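Local structure of peptide ABC transporter permease (Staphylococcus hominis, 6EXS) at residues 6-11 with 142-147; 41-46 with 61-66; 133-138 with 205-210; 307-312 with 380-385. The protein probably carries peptides across the membrane as a POT-family member of the major facilitator superfamily, and binds a thioalcohol-conjugated peptide related to malodour precursors. All coordinates share one frame; numbering follows the deposited sequence.

Overall arrangement
The four contacts form two touching pairs on opposite sides of the chain's centre. Contacts 1 and 3, with centres 13 Å apart, lie among the loops at one end of the helix bundle; Ile6 of contact 1 packs on Gly205 and Val207 of contact 3, and Ile147 on the Gly137 carbonyl. Contacts 2 and 4, with centres 18 Å apart, lie among the helices, where Met63 meets Asn307 and Tyr44 meets Ile311. The bound conjugated peptide belongs to this second neighbourhood: the side chain of Leu309 in contact 4 is about 5 Å from it and that of Met63 in contact 2 about 8 Å. Contacts 1 and 4 are about 44 Å apart between centres.

Contact 1: 6-11 with 142-147; sequences IPQKGF and ENDTRI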
# COMPACT_ATOMS: atom_id res chain seq x y z
N ILE A 6 12.81 -6.48 -27.72
CA ILE A 6 11.40 -6.45 -27.28
C ILE A 6 10.42 -5.82 -28.28
O ILE A 6 10.72 -4.76 -28.85
CB ILE A 6 11.25 -5.78 -25.87
CG1 ILE A 6 11.70 -4.30 -25.85
CG2 ILE A 6 11.98 -6.59 -24.82
CD1 ILE A 6 11.40 -3.55 -24.58
N PRO A 7 9.20 -6.42 -28.44
CA PRO A 7 8.19 -5.81 -29.31
C PRO A 7 7.74 -4.46 -28.76
O PRO A 7 7.58 -4.32 -27.55
CB PRO A 7 7.05 -6.85 -29.34
CG PRO A 7 7.24 -7.66 -28.14
CD PRO A 7 8.70 -7.67 -27.83
N GLN A 8 7.62 -3.44 -29.64
CA GLN A 8 7.29 -2.07 -29.24
C GLN A 8 5.79 -1.75 -29.31
O GLN A 8 5.38 -0.66 -28.90
CB GLN A 8 8.12 -1.05 -30.03
CG GLN A 8 9.52 -0.83 -29.43
CD GLN A 8 9.50 -0.37 -27.98
OE1 GLN A 8 8.90 0.66 -27.63
NE2 GLN A 8 10.13 -1.15 -27.11
N LYS A 9 4.98 -2.70 -29.79
CA LYS A 9 3.52 -2.61 -29.85
C LYS A 9 2.95 -3.98 -29.40
O LYS A 9 3.71 -4.84 -28.95
CB LYS A 9 3.05 -2.21 -31.27
CG LYS A 9 3.41 -0.78 -31.70
CD LYS A 9 2.47 0.29 -31.14
CE LYS A 9 2.73 1.65 -31.74
NZ LYS A 9 1.62 2.60 -31.47
N GLY A 10 1.63 -4.16 -29.47
CA GLY A 10 1.04 -5.44 -29.10
C GLY A 10 0.00 -5.45 -28.00
O GLY A 10 -0.73 -6.44 -27.88
N PHE A 11 -0.05 -4.39 -27.16
CA PHE A 11 -1.03 -4.26 -26.09
C PHE A 11 -1.56 -2.84 -26.03
O PHE A 11 -0.97 -1.99 -25.36
CB PHE A 11 -0.48 -4.72 -24.73
CG PHE A 11 -1.53 -4.85 -23.65
CD1 PHE A 11 -2.47 -5.87 -23.68
CD2 PHE A 11 -1.54 -3.98 -22.56
CE1 PHE A 11 -3.42 -6.00 -22.67
CE2 PHE A 11 -2.50 -4.11 -21.54
CZ PHE A 11 -3.43 -5.12 -21.61
N GLU A 142 14.23 5.75 -24.28
CA GLU A 142 14.54 7.00 -23.57
C GLU A 142 13.54 8.16 -23.83
O GLU A 142 12.95 8.66 -22.86
CB GLU A 142 16.00 7.47 -23.81
CG GLU A 142 16.48 7.47 -25.26
CD GLU A 142 17.80 8.17 -25.57
OE1 GLU A 142 17.98 8.60 -26.74
OE2 GLU A 142 18.65 8.28 -24.66
N ASN A 143 13.32 8.57 -25.09
CA ASN A 143 12.45 9.70 -25.41
C ASN A 143 10.96 9.35 -25.67
O ASN A 143 10.21 10.23 -26.10
CB ASN A 143 13.03 10.50 -26.59
CG ASN A 143 14.31 11.25 -26.26
OD1 ASN A 143 15.41 10.82 -26.59
ND2 ASN A 143 14.19 12.40 -25.61
N ASP A 144 10.53 8.10 -25.36
CA ASP A 144 9.15 7.65 -25.59
C ASP A 144 8.12 8.33 -24.67
O ASP A 144 8.19 8.21 -23.45
CB ASP A 144 9.04 6.11 -25.52
CG ASP A 144 7.93 5.50 -26.36
OD1 ASP A 144 6.82 6.07 -26.38
OD2 ASP A 144 8.14 4.43 -26.95
N THR A 145 7.15 9.03 -25.31
CA THR A 145 6.06 9.79 -24.69
C THR A 145 4.95 8.91 -24.12
O THR A 145 4.21 9.36 -23.25
CB THR A 145 5.45 10.77 -25.72
OG1 THR A 145 5.04 10.05 -26.88
CG2 THR A 145 6.39 11.91 -26.08
N ARG A 146 4.82 7.67 -24.63
CA ARG A 146 3.79 6.70 -24.21
C ARG A 146 3.91 6.21 -22.76
O ARG A 146 2.91 5.73 -22.21
CB ARG A 146 3.78 5.46 -25.13
CG ARG A 146 3.56 5.72 -26.62
CD ARG A 146 3.63 4.41 -27.37
NE ARG A 146 4.97 3.82 -27.33
CZ ARG A 146 5.27 2.60 -27.75
NH1 ARG A 146 4.32 1.81 -28.23
NH2 ARG A 146 6.52 2.16 -27.70
N ILE A 147 5.13 6.29 -22.16
CA ILE A 147 5.48 5.79 -20.82
C ILE A 147 4.42 6.13 -19.74
O ILE A 147 4.01 5.22 -19.03
CB ILE A 147 6.93 6.15 -20.38
CG1 ILE A 147 7.34 5.38 -19.10
CG2 ILE A 147 7.17 7.67 -20.24
CD1 ILE A 147 8.85 5.14 -18.96
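Gln8 and Arg146 join the N-terminal arm, just ahead of the small beta hairpin of strands 10-11 and 14-15, whose G1 beta bulge sets Gly10 and Phe11 across from His14, to the loop that runs into helix 147-174. The clear hydrogen bonds across the gap end on one backbone atom. Arg146 NH1 gives Gln8 O a straight bond of 2.8 Å, the carbonyl oxygen lying at the guanidinium edge and only 2° out of its plane; Arg146 NH2 adds a weak one to the same oxygen. The Gln8 side chain sends its NE2 to Leu139 O, while OE1 comes to 2.8 Å from Arg146 NH2, with the amide and guanidinium planes turned 62° apart.

The ionic part lies within the loop. Arg146 bends at chi3 (-66°) and doubles back to hold Asp144 side-on: NE meets OD1 at 3.1 Å and NH2 meets OD2 at 2.9 Å, both on the syn sides. That grip fixes the rotation of the guanidinium and steadies the edge it offers to Gln8.

Lys9 lies alongside the guanidinium: its CD is 3.8 Å from Arg146 NH1, and its like-charged NZ 4.3 Å from it. Both nitrogens reach for Gly13 O, Lys9 weakly, and the shared carbonyl may ease the repulsion. Asp144 OD1 also accepts from the Arg146 backbone N at 3.1 Å, on the anti side, a capping bond ahead of the turn leading into the helix.

Contact 2: 41-46 with 61-66; sequences FYMYFA and SIMSVY
Met43 does all the touching from helix 16-44, laying its thioether across Ile62 and Met63 of helix 56-72. The tight part is the last two atoms of that chain. Met43 SD sits 3.7 Å from Ile62 CG2, and the methyl beyond it, Met43 CE, comes to 3.7 Å from Met63 SD and 3.8 Å from Met63 CG. A nearly extended chi2 (-170°) carries the sulfur out across the gap, and the bend at chi3 (-77°) then turns the methyl onto the second methionine. Ile62 presents its CG2 branch, with CD1 lying farther off, at 4.2 Å from Met43 SD. The packing is purely apolar and fully buried.

Elsewhere the two segments part company. The nearest pair of CA atoms, Met43 and Ile62, is 9.3 Å apart, so long side chains must span the gap. Past Tyr44 the chain leaves helical geometry, and Phe45 and Ala46 swing away into a partly exposed turn. Here the aromatics pack among themselves: Phe45 CD1 lies 4.0 Å above the centre of the Tyr44 ring, and Phe41 CB covers one face of the Phe45 ring.

Among the neighbouring helices, Met118 of helix 110-137 and Phe249 of helix 249-273 back Ile62, while Phe41 and Tyr44 join another part of helix 16-44 to Leu314 of helix 309-316: helix-helix packing within the transmembrane bundle.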
# COMPACT_ATOMS: atom_id res chain seq x y z
N PHE A 41 -11.30 -10.24 9.40
CA PHE A 41 -12.39 -11.05 9.95
C PHE A 41 -11.91 -12.41 10.42
O PHE A 41 -12.27 -12.82 11.52
CB PHE A 41 -13.56 -11.14 8.97
CG PHE A 41 -13.97 -9.77 8.50
CD1 PHE A 41 -14.53 -8.86 9.38
CD2 PHE A 41 -13.72 -9.37 7.19
CE1 PHE A 41 -14.85 -7.57 8.96
CE2 PHE A 41 -14.07 -8.09 6.77
CZ PHE A 41 -14.61 -7.19 7.66
N TYR A 42 -11.05 -13.07 9.62
CA TYR A 42 -10.45 -14.36 9.97
C TYR A 42 -9.71 -14.28 11.32
O TYR A 42 -9.82 -15.20 12.11
CB TYR A 42 -9.50 -14.80 8.86
CG TYR A 42 -8.74 -16.07 9.16
CD1 TYR A 42 -9.41 -17.26 9.43
CD2 TYR A 42 -7.34 -16.10 9.12
CE1 TYR A 42 -8.72 -18.45 9.67
CE2 TYR A 42 -6.64 -17.29 9.34
CZ TYR A 42 -7.33 -18.46 9.62
OH TYR A 42 -6.65 -19.63 9.85
N MET A 43 -8.99 -13.17 11.59
CA MET A 43 -8.27 -12.97 12.84
C MET A 43 -9.16 -12.77 14.09
O MET A 43 -8.97 -13.49 15.07
CB MET A 43 -7.26 -11.82 12.71
CG MET A 43 -6.09 -12.16 11.83
SD MET A 43 -4.79 -10.93 11.92
CE MET A 43 -5.47 -9.64 10.90
N TYR A 44 -10.10 -11.78 14.07
CA TYR A 44 -10.88 -11.50 15.28
C TYR A 44 -12.18 -12.32 15.40
O TYR A 44 -12.74 -12.37 16.51
CB TYR A 44 -11.14 -10.00 15.49
CG TYR A 44 -12.34 -9.41 14.78
CD1 TYR A 44 -12.25 -8.98 13.46
CD2 TYR A 44 -13.54 -9.20 15.45
CE1 TYR A 44 -13.34 -8.41 12.81
CE2 TYR A 44 -14.63 -8.60 14.82
CZ TYR A 44 -14.53 -8.22 13.49
OH TYR A 44 -15.59 -7.65 12.83
N PHE A 45 -12.63 -13.01 14.32
CA PHE A 45 -13.82 -13.86 14.45
C PHE A 45 -13.48 -15.02 15.40
O PHE A 45 -12.34 -15.48 15.42
CB PHE A 45 -14.33 -14.39 13.09
CG PHE A 45 -15.19 -13.48 12.22
CD1 PHE A 45 -15.29 -12.11 12.50
CD2 PHE A 45 -15.88 -13.98 11.12
CE1 PHE A 45 -16.07 -11.27 11.69
CE2 PHE A 45 -16.66 -13.14 10.31
CZ PHE A 45 -16.76 -11.80 10.61
N ALA A 46 -14.47 -15.44 16.23
CA ALA A 46 -14.31 -16.52 17.20
C ALA A 46 -13.91 -17.85 16.55
O ALA A 46 -14.15 -18.04 15.35
CB ALA A 46 -15.60 -16.70 17.99
N SER A 61 -4.15 -3.87 14.84
CA SER A 61 -2.71 -3.54 14.86
C SER A 61 -1.93 -4.35 13.80
O SER A 61 -1.18 -3.74 13.03
CB SER A 61 -2.14 -3.77 16.26
OG SER A 61 -0.75 -3.47 16.26
N ILE A 62 -2.14 -5.70 13.74
CA ILE A 62 -1.52 -6.62 12.77
C ILE A 62 -1.73 -6.13 11.31
O ILE A 62 -0.76 -6.06 10.56
CB ILE A 62 -1.97 -8.10 12.99
CG1 ILE A 62 -1.38 -8.66 14.31
CG2 ILE A 62 -1.60 -9.00 11.79
CD1 ILE A 62 -2.12 -9.86 14.96
N MET A 63 -2.98 -5.77 10.94
CA MET A 63 -3.35 -5.26 9.61
C MET A 63 -2.46 -4.07 9.15
O MET A 63 -1.95 -4.09 8.02
CB MET A 63 -4.84 -4.88 9.55
CG MET A 63 -5.77 -6.07 9.57
SD MET A 63 -5.66 -7.16 8.12
CE MET A 63 -6.65 -6.25 6.95
N SER A 64 -2.24 -3.09 10.05
CA SER A 64 -1.45 -1.89 9.81
C SER A 64 0.04 -2.17 9.75
O SER A 64 0.71 -1.70 8.83
CB SER A 64 -1.77 -0.83 10.85
OG SER A 64 -3.07 -0.31 10.62
N VAL A 65 0.57 -2.95 10.72
CA VAL A 65 1.99 -3.32 10.80
C VAL A 65 2.37 -4.15 9.56
O VAL A 65 3.42 -3.91 8.95
CB VAL A 65 2.31 -4.01 12.16
CG1 VAL A 65 3.72 -4.62 12.17
CG2 VAL A 65 2.14 -3.03 13.32
N TYR A 66 1.47 -5.06 9.15
CA TYR A 66 1.61 -5.90 7.96
C TYR A 66 1.72 -5.01 6.70
O TYR A 66 2.65 -5.19 5.91
CB TYR A 66 0.40 -6.85 7.89
CG TYR A 66 0.42 -7.95 6.85
CD1 TYR A 66 1.59 -8.27 6.15
CD2 TYR A 66 -0.73 -8.68 6.56
CE1 TYR A 66 1.60 -9.27 5.19
CE2 TYR A 66 -0.72 -9.69 5.60
CZ TYR A 66 0.45 -9.99 4.93
OH TYR A 66 0.44 -11.01 4.02

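Contact 3: 133-138 with 205-210; sequences SNIVGR and GSVGMA. Unlike the reference sequence in segment 205-210: Ala210 (reference Lys).
Arg88 NH1 is shared by two carbonyl oxygens, Gly205 O and Val207 O, and in gripping both it ties down the turn that lays Val207 against Ile135 and Arg138. The same arginine is joined to Gly208 by a backbone hydrogen bond, so one residue of helix 74-106 holds this side of the loop.

The loop itself makes a type II beta turn from Ser206 to Met209, closed by Met209 N on Ser206 O at 3.2 Å. Gly208 takes the third position with a phi of 73°, as is common in such turns, and its CA comes 6.5 Å from that of Ile135. Val207, in the second position, is thereby thrust toward the last turn of helix 110-137.

Its two methyls divide the work. CG1, set anti to its own amide nitrogen (chi1 175°), reaches 3.6 Å from Arg138 CB and brushes past Ile135, 4.3 Å from the CG2 branch there. The other methyl, Val207 CG2, rests 3.7 Å from the Arg138 carbonyl O. Val207 therefore touches the root of the arginine chain, while the bends at chi2 and chi3 take the charged end elsewhere. Beyond the loop, Ile135 packs on Thr87 and Thr91 of helix 74-106 and on Leu21 of helix 16-44.

With no polar bond between the two segments, this is a loop following helix 178-204 docked on a helix end; the sequence leading to Arg88 resembles motif A of the major facilitator superfamily, so this docking probably belongs to that conserved region.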
# COMPACT_ATOMS: atom_id res chain seq x y z
N SER A 133 7.36 -2.75 -11.50
CA SER A 133 7.14 -1.35 -11.88
C SER A 133 8.29 -0.85 -12.73
O SER A 133 8.07 -0.19 -13.75
CB SER A 133 7.00 -0.48 -10.63
OG SER A 133 5.74 0.17 -10.61
N ASN A 134 9.51 -1.19 -12.31
CA ASN A 134 10.75 -0.86 -12.97
C ASN A 134 10.80 -1.47 -14.38
O ASN A 134 11.12 -0.75 -15.34
CB ASN A 134 11.91 -1.36 -12.11
CG ASN A 134 13.23 -0.79 -12.51
OD1 ASN A 134 13.80 -1.15 -13.54
ND2 ASN A 134 13.74 0.13 -11.70
N ILE A 135 10.45 -2.78 -14.51
CA ILE A 135 10.42 -3.51 -15.80
C ILE A 135 9.49 -2.80 -16.79
O ILE A 135 9.91 -2.56 -17.92
CB ILE A 135 10.10 -5.02 -15.62
CG1 ILE A 135 11.25 -5.75 -14.87
CG2 ILE A 135 9.81 -5.70 -16.97
CD1 ILE A 135 10.85 -7.07 -14.17
N VAL A 136 8.28 -2.42 -16.34
CA VAL A 136 7.24 -1.70 -17.10
C VAL A 136 7.83 -0.43 -17.77
O VAL A 136 7.70 -0.27 -18.98
CB VAL A 136 6.00 -1.39 -16.23
CG1 VAL A 136 5.06 -0.40 -16.91
CG2 VAL A 136 5.25 -2.66 -15.86
N GLY A 137 8.49 0.42 -16.98
CA GLY A 137 9.12 1.64 -17.48
C GLY A 137 10.30 1.41 -18.40
O GLY A 137 10.54 2.22 -19.30
N ARG A 138 11.04 0.29 -18.21
CA ARG A 138 12.22 -0.05 -19.02
C ARG A 138 11.86 -0.74 -20.37
O ARG A 138 12.75 -1.04 -21.18
CB ARG A 138 13.26 -0.85 -18.21
CG ARG A 138 13.95 0.01 -17.14
CD ARG A 138 15.45 -0.16 -17.09
NE ARG A 138 15.92 -0.45 -15.73
CZ ARG A 138 16.29 0.46 -14.84
NH1 ARG A 138 16.25 1.75 -15.15
NH2 ARG A 138 16.69 0.09 -13.63
N GLY A 205 12.42 -9.73 -23.20
CA GLY A 205 13.80 -9.91 -23.65
C GLY A 205 14.86 -9.81 -22.58
O GLY A 205 14.78 -10.48 -21.55
N SER A 206 15.85 -8.94 -22.83
CA SER A 206 17.00 -8.69 -21.95
C SER A 206 16.72 -7.72 -20.79
O SER A 206 17.55 -7.63 -19.89
CB SER A 206 18.17 -8.17 -22.78
OG SER A 206 17.81 -6.95 -23.42
N VAL A 207 15.59 -6.99 -20.83
CA VAL A 207 15.18 -6.00 -19.83
C VAL A 207 15.17 -6.58 -18.41
O VAL A 207 14.35 -7.45 -18.11
CB VAL A 207 13.83 -5.31 -20.19
CG1 VAL A 207 13.37 -4.38 -19.07
CG2 VAL A 207 13.91 -4.57 -21.51
N GLY A 208 16.09 -6.09 -17.58
CA GLY A 208 16.23 -6.45 -16.17
C GLY A 208 16.79 -7.83 -15.87
O GLY A 208 16.55 -8.36 -14.78
N MET A 209 17.55 -8.41 -16.81
CA MET A 209 18.14 -9.75 -16.65
C MET A 209 19.41 -9.77 -15.80
O MET A 209 19.90 -10.85 -15.46
CB MET A 209 18.39 -10.40 -18.02
CG MET A 209 17.11 -10.75 -18.77
SD MET A 209 16.24 -12.19 -18.12
CE MET A 209 17.31 -13.50 -18.74
N ALA A 210 19.95 -8.58 -15.47
CA ALA A 210 21.20 -8.44 -14.71
C ALA A 210 21.13 -7.22 -13.78
O ALA A 210 20.41 -6.27 -14.11
CB ALA A 210 22.38 -8.30 -15.68

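Contact 4: 307-312 with 380-385; sequences NVLNIY and ILIGLV. With OLC ((2R)-2,3-dihydroxypropyl (9Z)-octadec-9-enoate), chain F.
Ile382 of helix 364-389 fits against Leu309 and Tyr312, which stand one turn apart on the short helix 309-316. From its backbone the bond to CB already heads toward that helix. At CB the chain splits. CG1, held anti to the backbone nitrogen (chi1 -164°), does most of the touching: it lies 3.6 Å from Tyr312 CE2 and 3.9 Å from Leu309 CD1, lodged between the two side chains. The CG2 branch finds the same leucine methyl, Leu309 CD1, at 4.0 Å. At the tip, Ile382 CD1 lies in the plane of the tyrosine ring, at its edge, 3.8 Å from CE2. The Tyr312 and Ile382 chains run past each other in opposite directions, whereas Leu309 bends its end over to meet the isoleucine. The contact is buried and wholly apolar, and Phe464 of helix 460-479 adds an edge-to-face partner to the tyrosine ring and also touches Ile382.

Neighbouring residues of helix 364-389 touch a lipid. The monoolein chain runs past Leu381, whose CD2 is 3.7 Å from C7 of the lipid, past Leu384, and past Val385, whose CG2 is 3.7 Å from C4; its hydrogen bond to Gly388 O holds it farther along.

Leu309 also packs on Tyr403 of helix 396-418, one of the residues lining the peptide pocket. Gly305 and Ser306, also pocket residues, lie in the non-helical link between helices 279-302 and 309-316, consistent with a transmembrane helix of the major facilitator fold interrupted beside its substrate site.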
# COMPACT_ATOMS: atom_id res chain seq x y z
N ASN A 307 -9.21 -1.78 8.48
CA ASN A 307 -9.23 -2.40 9.82
C ASN A 307 -10.08 -1.67 10.88
O ASN A 307 -10.39 -2.27 11.90
CB ASN A 307 -7.78 -2.57 10.34
CG ASN A 307 -6.99 -1.30 10.52
OD1 ASN A 307 -7.24 -0.26 9.90
ND2 ASN A 307 -5.97 -1.36 11.35
N VAL A 308 -10.42 -0.38 10.66
CA VAL A 308 -11.16 0.43 11.63
C VAL A 308 -12.60 0.76 11.16
O VAL A 308 -13.56 0.45 11.87
CB VAL A 308 -10.36 1.71 12.05
CG1 VAL A 308 -11.17 2.64 12.95
CG2 VAL A 308 -9.03 1.33 12.72
N LEU A 309 -12.74 1.41 9.98
CA LEU A 309 -14.03 1.84 9.44
C LEU A 309 -14.98 0.68 9.09
O LEU A 309 -16.19 0.80 9.31
CB LEU A 309 -13.83 2.79 8.25
CG LEU A 309 -15.00 3.72 7.88
CD1 LEU A 309 -15.48 4.56 9.08
CD2 LEU A 309 -14.63 4.61 6.69
N ASN A 310 -14.43 -0.45 8.59
CA ASN A 310 -15.18 -1.66 8.22
C ASN A 310 -15.77 -2.43 9.44
O ASN A 310 -16.92 -2.90 9.35
CB ASN A 310 -14.32 -2.59 7.34
CG ASN A 310 -12.95 -2.94 7.87
OD1 ASN A 310 -12.39 -2.28 8.75
ND2 ASN A 310 -12.35 -3.98 7.30
N ILE A 311 -15.00 -2.58 10.55
CA ILE A 311 -15.44 -3.23 11.79
C ILE A 311 -16.53 -2.35 12.43
O ILE A 311 -17.52 -2.88 12.95
CB ILE A 311 -14.29 -3.54 12.78
CG1 ILE A 311 -13.22 -4.46 12.16
CG2 ILE A 311 -14.83 -4.14 14.09
CD1 ILE A 311 -12.00 -4.74 13.10
N TYR A 312 -16.35 -1.01 12.37
CA TYR A 312 -17.32 -0.03 12.88
C TYR A 312 -18.63 -0.14 12.10
O TYR A 312 -19.69 -0.12 12.70
CB TYR A 312 -16.77 1.40 12.80
CG TYR A 312 -17.67 2.45 13.43
CD1 TYR A 312 -17.83 2.52 14.81
CD2 TYR A 312 -18.33 3.39 12.65
CE1 TYR A 312 -18.62 3.50 15.40
CE2 TYR A 312 -19.14 4.37 13.22
CZ TYR A 312 -19.28 4.42 14.60
OH TYR A 312 -20.07 5.39 15.17
N ILE A 380 -14.61 13.24 10.46
CA ILE A 380 -15.53 14.15 11.17
C ILE A 380 -16.97 13.72 10.84
O ILE A 380 -17.82 13.70 11.73
CB ILE A 380 -15.25 15.65 10.83
CG1 ILE A 380 -13.88 16.14 11.37
CG2 ILE A 380 -16.40 16.58 11.25
CD1 ILE A 380 -13.62 16.09 12.90
N LEU A 381 -17.23 13.33 9.57
CA LEU A 381 -18.54 12.85 9.10
C LEU A 381 -18.99 11.62 9.91
O LEU A 381 -20.02 11.71 10.57
CB LEU A 381 -18.52 12.56 7.57
CG LEU A 381 -19.77 12.00 6.83
CD1 LEU A 381 -19.91 10.48 6.93
CD2 LEU A 381 -21.06 12.75 7.15
N ILE A 382 -18.20 10.51 9.90
CA ILE A 382 -18.55 9.27 10.60
C ILE A 382 -18.61 9.49 12.14
O ILE A 382 -19.54 9.00 12.79
CB ILE A 382 -17.68 8.06 10.17
CG1 ILE A 382 -18.30 6.71 10.61
CG2 ILE A 382 -16.21 8.18 10.59
CD1 ILE A 382 -19.66 6.32 9.95
N GLY A 383 -17.68 10.29 12.68
CA GLY A 383 -17.65 10.67 14.09
C GLY A 383 -18.91 11.38 14.51
O GLY A 383 -19.46 11.08 15.58
N LEU A 384 -19.42 12.30 13.67
CA LEU A 384 -20.66 13.03 13.95
C LEU A 384 -21.91 12.15 13.82
O LEU A 384 -22.89 12.38 14.53
CB LEU A 384 -20.79 14.31 13.11
CG LEU A 384 -19.86 15.48 13.49
CD1 LEU A 384 -20.02 16.62 12.51
CD2 LEU A 384 -20.11 15.99 14.92
N VAL A 385 -21.86 11.12 12.94
CA VAL A 385 -22.95 10.15 12.74
C VAL A 385 -23.10 9.31 14.03
O VAL A 385 -24.22 9.18 14.54
CB VAL A 385 -22.75 9.30 11.46
CG1 VAL A 385 -23.71 8.11 11.41
CG2 VAL A 385 -22.90 10.14 10.20
C18 OLC F . -16.06 16.96 -3.08
C10 OLC F . -18.38 16.74 6.82
C9 OLC F . -19.21 16.43 7.81
C17 OLC F . -16.32 17.68 -1.78
C11 OLC F . -18.74 17.27 5.45
C8 OLC F . -20.72 16.51 7.81
C24 OLC F . -30.81 11.61 14.50
C16 OLC F . -16.85 16.78 -0.66
C12 OLC F . -17.99 16.59 4.31
C7 OLC F . -21.35 15.91 9.06
C15 OLC F . -17.18 17.54 0.62
C13 OLC F . -17.98 17.40 3.03
C6 OLC F . -22.86 15.76 8.98
C14 OLC F . -17.39 16.67 1.84
C5 OLC F . -23.53 15.31 10.27
C4 OLC F . -23.67 13.80 10.42
C3 OLC F . -25.11 13.32 10.54
C2 OLC F . -25.59 13.16 11.98
C21 OLC F . -28.43 11.48 13.68
C1 OLC F . -26.90 12.42 12.10
C22 OLC F . -29.47 12.31 14.40
O19 OLC F . -27.52 11.97 11.18
O25 OLC F . -30.75 10.48 15.37
O23 OLC F . -28.99 12.67 15.70
O20 OLC F . -27.29 12.33 13.38